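Local coordinates for Lmo0131 protein (Listeria monocytogenes, PDB 4Q6J) that adopts the TIM-barrel fold of an EAL domain and may hydrolyse cyclic di-GMP, although its function has not been established, at residues B[19-24]-B[43-48]; B[79-84]-B[114-119]; B[149-154]-B[171-176]; B[212-217]-B[229-234]. All coordinates share one frame; numbering follows the deposited sequence.

Contact 1. Residues B[19-24]-B[43-48]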
# COMPACT_ATOMS: atom_id res chain seq x y z
N SER B 19 14.20 -26.88 0.63
CA SER B 19 14.22 -27.46 1.93
C SER B 19 13.07 -26.91 2.82
O SER B 19 13.31 -26.18 3.77
CB SER B 19 15.61 -27.17 2.51
OG SER B 19 15.84 -27.87 3.69
N TYR B 20 11.82 -27.28 2.52
CA TYR B 20 10.65 -26.79 3.27
C TYR B 20 10.09 -27.87 4.16
O TYR B 20 10.30 -29.05 3.90
CB TYR B 20 9.55 -26.32 2.32
CG TYR B 20 9.96 -25.24 1.34
CD1 TYR B 20 10.09 -23.92 1.75
CD2 TYR B 20 10.20 -25.54 0.01
CE1 TYR B 20 10.47 -22.93 0.87
CE2 TYR B 20 10.57 -24.56 -0.88
CZ TYR B 20 10.70 -23.26 -0.45
OH TYR B 20 11.07 -22.29 -1.35
N LEU B 21 9.38 -27.48 5.22
CA LEU B 21 8.60 -28.41 6.02
C LEU B 21 7.19 -27.89 6.10
O LEU B 21 7.01 -26.71 6.16
CB LEU B 21 9.13 -28.50 7.45
CG LEU B 21 10.54 -29.03 7.72
CD1 LEU B 21 10.88 -28.87 9.17
CD2 LEU B 21 10.62 -30.47 7.31
N LEU B 22 6.19 -28.75 6.10
CA LEU B 22 4.85 -28.25 6.35
C LEU B 22 4.50 -28.58 7.80
O LEU B 22 4.55 -29.74 8.21
CB LEU B 22 3.84 -28.86 5.38
CG LEU B 22 2.52 -28.10 5.26
CD1 LEU B 22 2.79 -26.74 4.66
CD2 LEU B 22 1.48 -28.85 4.45
N TYR B 23 4.20 -27.54 8.59
CA TYR B 23 3.74 -27.72 9.95
C TYR B 23 2.25 -27.55 9.94
O TYR B 23 1.69 -27.06 8.95
CB TYR B 23 4.40 -26.69 10.87
CG TYR B 23 5.82 -27.04 11.32
CD1 TYR B 23 6.53 -28.08 10.72
CD2 TYR B 23 6.43 -26.35 12.36
CE1 TYR B 23 7.80 -28.41 11.13
CE2 TYR B 23 7.71 -26.66 12.78
CZ TYR B 23 8.39 -27.69 12.16
OH TYR B 23 9.67 -28.01 12.58
N TYR B 24 1.60 -27.95 11.04
CA TYR B 24 0.14 -28.03 11.12
C TYR B 24 -0.36 -27.48 12.44
O TYR B 24 0.15 -27.85 13.50
CB TYR B 24 -0.31 -29.50 11.03
CG TYR B 24 0.12 -30.14 9.76
CD1 TYR B 24 -0.56 -29.89 8.58
CD2 TYR B 24 1.23 -30.98 9.72
CE1 TYR B 24 -0.16 -30.46 7.39
CE2 TYR B 24 1.64 -31.56 8.53
CZ TYR B 24 0.94 -31.29 7.37
OH TYR B 24 1.32 -31.85 6.18
N ARG B 43 7.31 -24.04 6.63
CA ARG B 43 8.51 -23.68 7.36
C ARG B 43 9.68 -23.92 6.44
O ARG B 43 9.59 -24.72 5.51
CB ARG B 43 8.69 -24.58 8.59
CG ARG B 43 7.59 -24.50 9.62
CD ARG B 43 7.32 -23.08 9.89
NE ARG B 43 6.44 -22.80 11.00
CZ ARG B 43 5.40 -21.98 10.92
NH1 ARG B 43 5.13 -21.42 9.76
NH2 ARG B 43 4.64 -21.74 11.99
N LEU B 44 10.78 -23.22 6.69
CA LEU B 44 12.00 -23.47 5.95
C LEU B 44 12.98 -24.05 6.93
O LEU B 44 13.27 -23.45 7.97
CB LEU B 44 12.57 -22.19 5.34
CG LEU B 44 13.88 -22.33 4.56
CD1 LEU B 44 13.66 -23.02 3.23
CD2 LEU B 44 14.53 -20.98 4.38
N LYS B 45 13.48 -25.24 6.64
CA LYS B 45 14.47 -25.85 7.50
C LYS B 45 15.82 -25.49 6.92
O LYS B 45 16.11 -25.87 5.79
CB LYS B 45 14.30 -27.38 7.54
CG LYS B 45 14.97 -27.97 8.77
CD LYS B 45 15.33 -29.43 8.60
CE LYS B 45 15.47 -30.16 9.95
NZ LYS B 45 16.63 -29.73 10.77
N THR B 46 16.64 -24.77 7.69
CA THR B 46 18.01 -24.45 7.27
C THR B 46 19.02 -25.32 8.00
O THR B 46 18.65 -26.33 8.61
CB THR B 46 18.37 -23.00 7.57
OG1 THR B 46 18.65 -22.86 8.96
CG2 THR B 46 17.22 -22.05 7.14
N ALA B 47 20.28 -24.94 7.95
CA ALA B 47 21.33 -25.74 8.55
C ALA B 47 21.19 -25.73 10.06
O ALA B 47 21.35 -26.75 10.71
CB ALA B 47 22.69 -25.22 8.14
N THR B 48 20.88 -24.56 10.61
CA THR B 48 21.00 -24.37 12.05
C THR B 48 19.65 -24.16 12.74
O THR B 48 19.59 -24.07 13.97
CB THR B 48 21.96 -23.20 12.36
OG1 THR B 48 21.44 -21.98 11.83
CG2 THR B 48 23.33 -23.47 11.76
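An antiparallel strand pairing joins Ser-19, Tyr-20 and Leu-21 to Arg-43, Leu-44 and Lys-45 at the open end of the hairpin formed by strands 20-29 and 35-45, at the periphery of the barrel domain. Leu-21 and Arg-43 form the hydrogen-bonded pair: Leu-21 N donates to Arg-43 O at 2.8 Å, from 40° above the carbonyl plane, and Arg-43 N returns a bond to Leu-21 O at 2.7 Å. Tyr-20 and Leu-44 are the non-hydrogen-bonded pair beside it. At the very end Ser-19 takes hold of Lys-45 twice, its O accepting from Lys-45 N at 3.0 Å while its OG, anti to the backbone N (chi1 -170°), donates to Lys-45 O at 2.9 Å. The two faces of the ribbon differ. On one, Leu-44 CD1 lies 4.0 Å from Tyr-20 CD1, and both side chains sink against helix 8-16, with Tyr-20 also meeting Phe-72 and Met-69 of helix 66-83. On the other, Arg-43 CG sits over one face of the Tyr-23 ring, 3.6 Å from its centroid, in a CH-pi contact. CG, the atom beside the bend in the arginine chain, makes the contact; the guanidinium plane is inclined 56° to the ring, which is no flat stack. Ile-50 of strand 50-51 touches Leu-21, Tyr-23, Arg-43 and Lys-45 on this face. The chemistry implies a strand end held mainly by backbone bonds, with a serine hydroxyl adding a further tie where the regular pairing stops.

Contact 2. Residues B[79-84]-B[114-119]. With EDO (1,2-ethanediol), chain O.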
# COMPACT_ATOMS: atom_id res chain seq x y z
N LYS B 79 -0.79 -35.25 0.11
CA LYS B 79 -0.34 -36.53 0.62
C LYS B 79 -0.84 -36.74 2.05
O LYS B 79 -1.34 -37.80 2.40
CB LYS B 79 1.18 -36.58 0.58
CG LYS B 79 1.74 -36.70 -0.81
CD LYS B 79 3.20 -36.22 -0.84
CE LYS B 79 3.92 -36.57 -2.13
NZ LYS B 79 3.00 -36.54 -3.28
N GLN B 80 -0.70 -35.71 2.87
CA GLN B 80 -1.11 -35.78 4.26
C GLN B 80 -2.62 -36.03 4.47
O GLN B 80 -3.02 -36.76 5.38
CB GLN B 80 -0.70 -34.52 4.99
CG GLN B 80 -0.78 -34.64 6.50
CD GLN B 80 -0.04 -35.85 7.04
OE1 GLN B 80 -0.64 -36.88 7.35
NE2 GLN B 80 1.26 -35.73 7.15
N ILE B 81 -3.45 -35.39 3.65
CA ILE B 81 -4.90 -35.57 3.71
C ILE B 81 -5.20 -37.01 3.33
O ILE B 81 -6.00 -37.67 4.00
CB ILE B 81 -5.59 -34.63 2.73
CG1 ILE B 81 -5.45 -33.19 3.20
CG2 ILE B 81 -7.05 -34.99 2.59
CD1 ILE B 81 -5.83 -32.20 2.11
N ASN B 82 -4.57 -37.48 2.25
CA ASN B 82 -4.76 -38.87 1.80
C ASN B 82 -4.45 -39.85 2.90
O ASN B 82 -5.18 -40.80 3.09
CB ASN B 82 -3.91 -39.21 0.57
CG ASN B 82 -4.42 -38.55 -0.68
OD1 ASN B 82 -5.55 -38.07 -0.76
ND2 ASN B 82 -3.57 -38.52 -1.69
N GLN B 83 -3.36 -39.61 3.62
CA GLN B 83 -3.00 -40.49 4.73
C GLN B 83 -4.06 -40.56 5.85
O GLN B 83 -4.25 -41.62 6.42
CB GLN B 83 -1.63 -40.12 5.32
CG GLN B 83 -1.07 -41.17 6.25
CD GLN B 83 -1.32 -40.90 7.73
OE1 GLN B 83 -1.01 -41.73 8.59
NE2 GLN B 83 -1.87 -39.73 8.03
N LEU B 84 -4.73 -39.46 6.14
CA LEU B 84 -5.62 -39.39 7.30
C LEU B 84 -7.00 -39.91 6.99
O LEU B 84 -7.93 -39.69 7.75
CB LEU B 84 -5.70 -37.97 7.86
CG LEU B 84 -4.37 -37.52 8.48
CD1 LEU B 84 -4.31 -36.02 8.69
CD2 LEU B 84 -4.12 -38.24 9.77
N GLU B 114 -6.20 -35.27 -10.01
CA GLU B 114 -5.35 -36.45 -10.15
C GLU B 114 -4.92 -37.12 -8.84
O GLU B 114 -4.77 -38.33 -8.78
CB GLU B 114 -4.13 -36.12 -11.02
CG GLU B 114 -3.12 -37.24 -11.12
CD GLU B 114 -1.88 -36.86 -11.89
OE1 GLU B 114 -1.51 -35.68 -11.92
OE2 GLU B 114 -1.25 -37.76 -12.47
N HIS B 115 -4.64 -36.32 -7.83
CA HIS B 115 -3.93 -36.82 -6.65
C HIS B 115 -4.73 -36.89 -5.34
O HIS B 115 -4.43 -37.71 -4.48
CB HIS B 115 -2.69 -35.95 -6.39
CG HIS B 115 -1.69 -35.95 -7.51
ND1 HIS B 115 -0.56 -36.73 -7.50
CD2 HIS B 115 -1.65 -35.24 -8.66
CE1 HIS B 115 0.13 -36.52 -8.60
NE2 HIS B 115 -0.51 -35.63 -9.33
N LEU B 116 -5.67 -35.99 -5.13
CA LEU B 116 -6.28 -35.88 -3.83
C LEU B 116 -7.46 -36.81 -3.79
O LEU B 116 -8.37 -36.71 -4.59
CB LEU B 116 -6.69 -34.46 -3.53
CG LEU B 116 -7.39 -34.25 -2.19
CD1 LEU B 116 -6.57 -34.81 -1.05
CD2 LEU B 116 -7.64 -32.76 -2.00
N LYS B 117 -7.43 -37.76 -2.86
CA LYS B 117 -8.51 -38.73 -2.82
C LYS B 117 -9.74 -38.18 -2.08
O LYS B 117 -10.84 -38.64 -2.31
CB LYS B 117 -8.02 -40.06 -2.20
CG LYS B 117 -6.87 -40.71 -2.98
CD LYS B 117 -7.11 -40.50 -4.47
CE LYS B 117 -6.17 -41.27 -5.37
NZ LYS B 117 -6.32 -42.73 -5.17
N TYR B 118 -9.52 -37.18 -1.24
CA TYR B 118 -10.56 -36.58 -0.40
C TYR B 118 -10.63 -35.08 -0.62
O TYR B 118 -10.24 -34.30 0.25
CB TYR B 118 -10.29 -36.87 1.08
CG TYR B 118 -9.96 -38.31 1.30
CD1 TYR B 118 -10.92 -39.30 1.05
CD2 TYR B 118 -8.69 -38.71 1.69
CE1 TYR B 118 -10.62 -40.64 1.21
CE2 TYR B 118 -8.38 -40.06 1.86
CZ TYR B 118 -9.36 -41.02 1.62
OH TYR B 118 -9.07 -42.35 1.78
N PRO B 119 -11.15 -34.67 -1.78
CA PRO B 119 -11.17 -33.25 -2.14
C PRO B 119 -11.91 -32.40 -1.11
O PRO B 119 -11.51 -31.26 -0.88
CB PRO B 119 -11.87 -33.24 -3.49
CG PRO B 119 -12.55 -34.56 -3.59
CD PRO B 119 -11.68 -35.50 -2.87
C1 EDO O . 0.17 -33.52 -12.63
O1 EDO O . 0.45 -34.60 -11.76
C2 EDO O . -0.95 -32.67 -12.06
O2 EDO O . -2.11 -32.82 -12.82
O HOH W 1 -6.54 -43.16 2.33
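The carboxamide of Asn-82, in the last turn of helix 66-83, grips the backbone that leaves helix 102-115 at two points. Lys-117 N donates to Asn-82 OD1 at 2.8 Å in a nearly straight bond (168°), and Asn-82 ND2 donates to His-115 O at 3.0 Å. The second acceptor lies close to the amide plane, 9° out of it, so the two bonds together fix the rotation of the group about chi2. One of them also supplies a donor to a carbonyl at the end of helix 102-115. The packing is tight just beneath: Leu-116 CD1 comes within 3.4 Å of Asn-82 OD1 and meets Ile-81 CG2 at 3.7 Å. CG of the leucine is anti to the backbone N (chi1 178°), and its side chain crosses the isoleucine obliquely. Ile-81 and Leu-116 both rest on Leu-122, and Ile-81 also on Ile-90. These belong to the strands that follow the two helices, so the contact joins two helices of the outer layer of the barrel to each other and to the sheet they cover. Toward the surface the fit is looser. Tyr-118 offers its ring edge, CE2 standing 3.5 Å from Asn-82 O, while Lys-117 CB lies over the centre of one ring face. A water links the two segments, donating to Asn-82 O at 2.8 Å and lying 2.7 Å from Tyr-118 OH. The lysine chain bends at chi2 and leads away from the helix. Near His-115 an ethanediol, probably from the crystallisation liquor, is modelled too close to Glu-114 for its bonds to be trusted.

Contact 3. Residues B[149-154]-B[171-176]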
# COMPACT_ATOMS: atom_id res chain seq x y z
N GLY B 149 -15.05 -30.27 -4.80
CA GLY B 149 -15.44 -30.53 -3.42
C GLY B 149 -14.63 -29.73 -2.42
O GLY B 149 -14.97 -29.68 -1.25
N VAL B 150 -13.54 -29.12 -2.91
CA VAL B 150 -12.62 -28.29 -2.14
C VAL B 150 -13.29 -27.08 -1.49
O VAL B 150 -14.15 -26.42 -2.11
CB VAL B 150 -11.47 -27.82 -3.08
CG1 VAL B 150 -10.48 -26.86 -2.39
CG2 VAL B 150 -10.74 -29.02 -3.62
N LYS B 151 -12.90 -26.79 -0.26
CA LYS B 151 -13.38 -25.60 0.46
C LYS B 151 -12.46 -24.38 0.29
O LYS B 151 -11.28 -24.52 -0.07
CB LYS B 151 -13.59 -25.93 1.93
CG LYS B 151 -14.50 -27.07 2.13
CD LYS B 151 -15.92 -26.64 1.97
CE LYS B 151 -16.90 -27.79 2.27
NZ LYS B 151 -18.34 -27.35 2.23
N VAL B 152 -13.01 -23.20 0.54
CA VAL B 152 -12.29 -21.94 0.38
C VAL B 152 -12.46 -21.02 1.60
O VAL B 152 -13.57 -20.73 2.03
CB VAL B 152 -12.78 -21.19 -0.88
CG1 VAL B 152 -12.17 -19.78 -0.94
CG2 VAL B 152 -12.43 -21.98 -2.12
N SER B 153 -11.35 -20.61 2.19
CA SER B 153 -11.41 -19.67 3.30
C SER B 153 -10.61 -18.43 2.98
O SER B 153 -9.92 -18.37 1.98
CB SER B 153 -10.89 -20.32 4.58
OG SER B 153 -9.56 -20.70 4.43
N MSE B 154 -10.68 -17.42 3.84
CA MSE B 154 -9.89 -16.20 3.66
C MSE B 154 -9.36 -15.80 5.02
O MSE B 154 -10.04 -15.91 6.03
CB MSE B 154 -10.74 -15.07 3.04
CG MSE B 154 -11.90 -14.63 3.89
SE MSE B 154 -13.02 -13.19 3.13
CE MSE B 154 -11.69 -11.72 3.30
N PRO B 171 -16.25 -17.06 -3.67
CA PRO B 171 -17.12 -18.11 -3.13
C PRO B 171 -16.60 -18.69 -1.80
O PRO B 171 -16.31 -19.86 -1.67
CB PRO B 171 -17.13 -19.14 -4.26
CG PRO B 171 -15.79 -19.07 -4.79
CD PRO B 171 -15.38 -17.58 -4.74
N ILE B 172 -16.53 -17.83 -0.80
CA ILE B 172 -15.95 -18.14 0.49
C ILE B 172 -16.83 -19.06 1.35
O ILE B 172 -18.04 -18.84 1.47
CB ILE B 172 -15.65 -16.83 1.27
CG1 ILE B 172 -14.87 -15.84 0.41
CG2 ILE B 172 -14.91 -17.13 2.53
CD1 ILE B 172 -13.64 -16.42 -0.17
N ASP B 173 -16.22 -20.11 1.92
CA ASP B 173 -16.88 -21.02 2.86
C ASP B 173 -16.55 -20.68 4.32
O ASP B 173 -17.38 -20.83 5.21
CB ASP B 173 -16.42 -22.47 2.64
CG ASP B 173 -16.76 -23.00 1.27
OD1 ASP B 173 -17.96 -23.05 0.93
OD2 ASP B 173 -15.84 -23.39 0.54
N ILE B 174 -15.32 -20.26 4.58
CA ILE B 174 -14.85 -20.04 5.95
C ILE B 174 -14.14 -18.69 6.07
O ILE B 174 -13.27 -18.35 5.28
CB ILE B 174 -13.91 -21.18 6.42
CG1 ILE B 174 -14.65 -22.51 6.52
CG2 ILE B 174 -13.23 -20.84 7.73
CD1 ILE B 174 -13.96 -23.60 5.77
N VAL B 175 -14.56 -17.92 7.06
CA VAL B 175 -13.91 -16.67 7.40
C VAL B 175 -13.02 -16.89 8.61
O VAL B 175 -13.48 -17.38 9.63
CB VAL B 175 -14.95 -15.59 7.75
CG1 VAL B 175 -14.30 -14.44 8.53
CG2 VAL B 175 -15.66 -15.11 6.48
N LYS B 176 -11.75 -16.54 8.46
CA LYS B 176 -10.79 -16.64 9.54
C LYS B 176 -10.45 -15.24 10.04
O LYS B 176 -10.32 -14.28 9.27
CB LYS B 176 -9.55 -17.41 9.06
CG LYS B 176 -9.94 -18.69 8.37
CD LYS B 176 -8.83 -19.71 8.27
CE LYS B 176 -8.42 -20.27 9.62
NZ LYS B 176 -7.03 -20.78 9.57
O HOH W 2 -19.55 -25.13 -0.14
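In a parallel beta-alpha-beta unit, strand 151-154, helix 163-169 and strand 174-177, Val-152 and Asp-173 bind each other in both directions. Val-152 N donates to Asp-173 OD2 at 2.8 Å, reaching the anti lone pair of the carboxylate oxygen, and Asp-173 N donates back to Val-152 O at 2.7 Å. That carbonyl also accepts from Ile-174 N at 3.1 Å, so two successive amides converge on one oxygen as the loop enters the strand. Beyond it the pairing is regular: Met-154 N bonds to Ile-174 O and Lys-176 N to Met-154 O, with Ser-153 opposite Ile-174. The unit is one step of the barrel, whose previous strand, 122-127, lies along the other edge of 151-154. The side chains divide between the two faces. Toward the helical layer, Ile-172 CD1 meets Val-152 CG1 at 3.7 Å and Ile-172 CG2 reaches selenomethionine Met-154 CG at 4.1 Å, both crossing at about a right angle; helix 163-169 covers Met-154 and Val-175. On the opposite face Ser-153 CB packs 3.6 Å from Ile-174 CB, and Ser-153 OG, between the backbone N and the carbonyl carbon (chi1 61°), bonds to Glu-123. Lys-176 lies beyond, its NZ salt-bridged to Glu-212. At the N-terminal end of strand 151-154, Lys-151 CD passes 3.6 Å from Asp-173 OD2, while Asp-173 OD1 takes a salt bridge from Lys-146 and a bond from a water.

Contact 4. Residues B[212-217]-B[229-234]. With EDO (1,2-ethanediol), chain L; EDO (1,2-ethanediol), chain R.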
# COMPACT_ATOMS: atom_id res chain seq x y z
N GLU B 212 -8.62 -17.46 15.03
CA GLU B 212 -7.25 -17.82 15.37
C GLU B 212 -6.78 -16.94 16.53
O GLU B 212 -7.42 -15.94 16.86
CB GLU B 212 -6.30 -17.60 14.20
CG GLU B 212 -6.80 -18.13 12.89
CD GLU B 212 -5.72 -18.06 11.81
OE1 GLU B 212 -4.54 -17.81 12.14
OE2 GLU B 212 -6.04 -18.24 10.62
N GLY B 213 -5.65 -17.31 17.12
CA GLY B 213 -5.08 -16.53 18.19
C GLY B 213 -5.79 -16.77 19.50
O GLY B 213 -5.67 -15.97 20.42
N VAL B 214 -6.51 -17.89 19.61
CA VAL B 214 -7.17 -18.20 20.87
C VAL B 214 -6.11 -18.60 21.90
O VAL B 214 -5.34 -19.53 21.69
CB VAL B 214 -8.26 -19.30 20.73
CG1 VAL B 214 -8.83 -19.67 22.09
CG2 VAL B 214 -9.37 -18.81 19.82
N GLU B 215 -6.07 -17.89 23.02
CA GLU B 215 -5.03 -18.09 24.00
C GLU B 215 -5.53 -18.61 25.36
O GLU B 215 -4.79 -19.28 26.07
CB GLU B 215 -4.23 -16.80 24.16
CG GLU B 215 -3.54 -16.38 22.87
CD GLU B 215 -2.06 -16.71 22.85
OE1 GLU B 215 -1.44 -16.69 23.93
OE2 GLU B 215 -1.52 -16.98 21.77
N ASP B 216 -6.78 -18.31 25.73
CA ASP B 216 -7.25 -18.68 27.06
C ASP B 216 -8.72 -19.07 27.15
O ASP B 216 -9.50 -18.80 26.24
CB ASP B 216 -6.88 -17.62 28.11
CG ASP B 216 -7.67 -16.31 27.97
OD1 ASP B 216 -8.84 -16.31 27.57
OD2 ASP B 216 -7.13 -15.26 28.31
N MSE B 217 -9.09 -19.70 28.25
CA MSE B 217 -10.43 -20.22 28.43
C MSE B 217 -11.51 -19.12 28.49
O MSE B 217 -12.62 -19.34 28.07
CB MSE B 217 -10.46 -21.15 29.66
CG MSE B 217 -11.76 -21.94 29.85
SE MSE B 217 -12.19 -23.15 28.38
CE MSE B 217 -14.08 -22.76 28.25
N ASP B 229 -17.64 -20.98 15.14
CA ASP B 229 -17.69 -22.41 14.89
C ASP B 229 -16.41 -23.18 15.29
O ASP B 229 -16.50 -24.30 15.74
CB ASP B 229 -17.92 -22.64 13.41
CG ASP B 229 -19.16 -21.97 12.91
OD1 ASP B 229 -20.20 -22.62 12.99
OD2 ASP B 229 -19.09 -20.79 12.46
N TYR B 230 -15.24 -22.57 15.07
CA TYR B 230 -13.96 -23.28 15.21
C TYR B 230 -12.94 -22.39 15.86
O TYR B 230 -12.96 -21.18 15.67
CB TYR B 230 -13.39 -23.69 13.85
CG TYR B 230 -14.35 -24.48 13.00
CD1 TYR B 230 -14.69 -25.78 13.33
CD2 TYR B 230 -14.91 -23.94 11.86
CE1 TYR B 230 -15.57 -26.51 12.56
CE2 TYR B 230 -15.78 -24.66 11.07
CZ TYR B 230 -16.11 -25.94 11.42
OH TYR B 230 -16.97 -26.66 10.64
N PHE B 231 -12.02 -23.02 16.59
CA PHE B 231 -10.95 -22.31 17.28
C PHE B 231 -9.57 -22.77 16.81
O PHE B 231 -9.37 -23.93 16.47
CB PHE B 231 -11.02 -22.57 18.79
CG PHE B 231 -12.31 -22.14 19.46
CD1 PHE B 231 -12.93 -20.95 19.12
CD2 PHE B 231 -12.89 -22.94 20.43
CE1 PHE B 231 -14.10 -20.56 19.75
CE2 PHE B 231 -14.06 -22.55 21.05
CZ PHE B 231 -14.66 -21.37 20.70
N GLN B 232 -8.62 -21.85 16.88
CA GLN B 232 -7.24 -22.15 16.62
C GLN B 232 -6.39 -21.21 17.51
O GLN B 232 -6.71 -20.05 17.68
CB GLN B 232 -6.98 -21.90 15.13
CG GLN B 232 -5.63 -22.20 14.62
CD GLN B 232 -5.55 -21.94 13.15
OE1 GLN B 232 -6.56 -21.85 12.47
NE2 GLN B 232 -4.36 -21.82 12.65
N GLY B 233 -5.33 -21.72 18.11
CA GLY B 233 -4.45 -20.86 18.86
C GLY B 233 -3.68 -21.64 19.88
O GLY B 233 -3.92 -22.82 20.06
N TYR B 234 -2.78 -20.95 20.57
CA TYR B 234 -1.88 -21.56 21.54
C TYR B 234 -2.59 -22.42 22.60
O TYR B 234 -2.05 -23.43 23.06
CB TYR B 234 -1.00 -20.48 22.21
CG TYR B 234 0.33 -21.01 22.63
CD1 TYR B 234 1.38 -21.12 21.72
CD2 TYR B 234 0.55 -21.43 23.94
CE1 TYR B 234 2.60 -21.62 22.11
CE2 TYR B 234 1.78 -21.94 24.34
CZ TYR B 234 2.80 -22.03 23.42
OH TYR B 234 4.02 -22.54 23.82
C1 EDO L . -1.27 -17.94 19.01
O1 EDO L . -2.42 -18.29 19.77
C2 EDO L . -1.33 -18.52 17.61
O2 EDO L . -1.29 -19.94 17.64
C1 EDO R . 0.63 -24.98 22.83
O1 EDO R . 1.83 -25.53 22.29
C2 EDO R . 0.41 -25.65 24.17
O2 EDO R . -0.82 -25.23 24.76
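Val-214 N donates to Gln-232 O at 2.9 Å and 164°, the one hydrogen bond made directly between the two segments. Beside it Val-214 CG2 packs 4.2 Å from Phe-231 CD1. Weaker approaches flank the bond: Glu-212 CA brings its hydrogen to the same carbonyl, and Gly-233, which has no side chain, lets Val-214 O lie 3.3 Å from Gly-233 CA. The side chains of Glu-212 and Gln-232 run side by side, pointing the same way, with carboxylate and amide planes stacked 18° apart and Glu-212 CG 3.8 Å from Gln-232 OE1. Both extend beyond CG, and their ends meet Lys-176, which also hydrogen-bonds Gln-232 OE1; Gln-25 and Glu-39 accept from Gln-232 NE2. At the other end an ethanediol, probably from the crystallisation liquor, bridges the segments: it takes a bond from Tyr-234 N at 2.8 Å and gives one to Glu-215 OE2 at 2.6 Å. Glu-215 is further held by Ser-8 and Thr-9 of the second subunit, and Tyr-234 OH by Asp-5 of that subunit. The EGVE and QGY sequences here belong to motifs characteristic of EAL domains. The Phe-231 ring presses on Val-220 and Leu-223 of helix 217-225. That helix makes the crossover between the parallel strands 208-211 and 230-231, the latter also pairing antiparallel with strand 20-29 where the barrel closes.

Contacts 1, 3 and 4 all reach the same curled sheet, while contact 2 lies in the helical layer around it. Contact 3, its centre about 10 Å from that of the chain, has the most buried residues; contact 4 is intermediate at about 14 Å, and the centres of contacts 1 and 2 lie about 17 Å out, with fewer buried residues. Backbone strand pairing dominates 1 and 3, antiparallel and parallel respectively, whereas contact 2 relies on a side-chain amide and contact 4 on a single backbone bond with stacked polar groups. Contacts 3 and 4 meet through Lys-176, 2 and 3 through Pro-119 and Val-150, 1 and 2 through Tyr-24 and Gln-80. Contact 4 also reaches a second subunit, which contacts 1 and 2 do not.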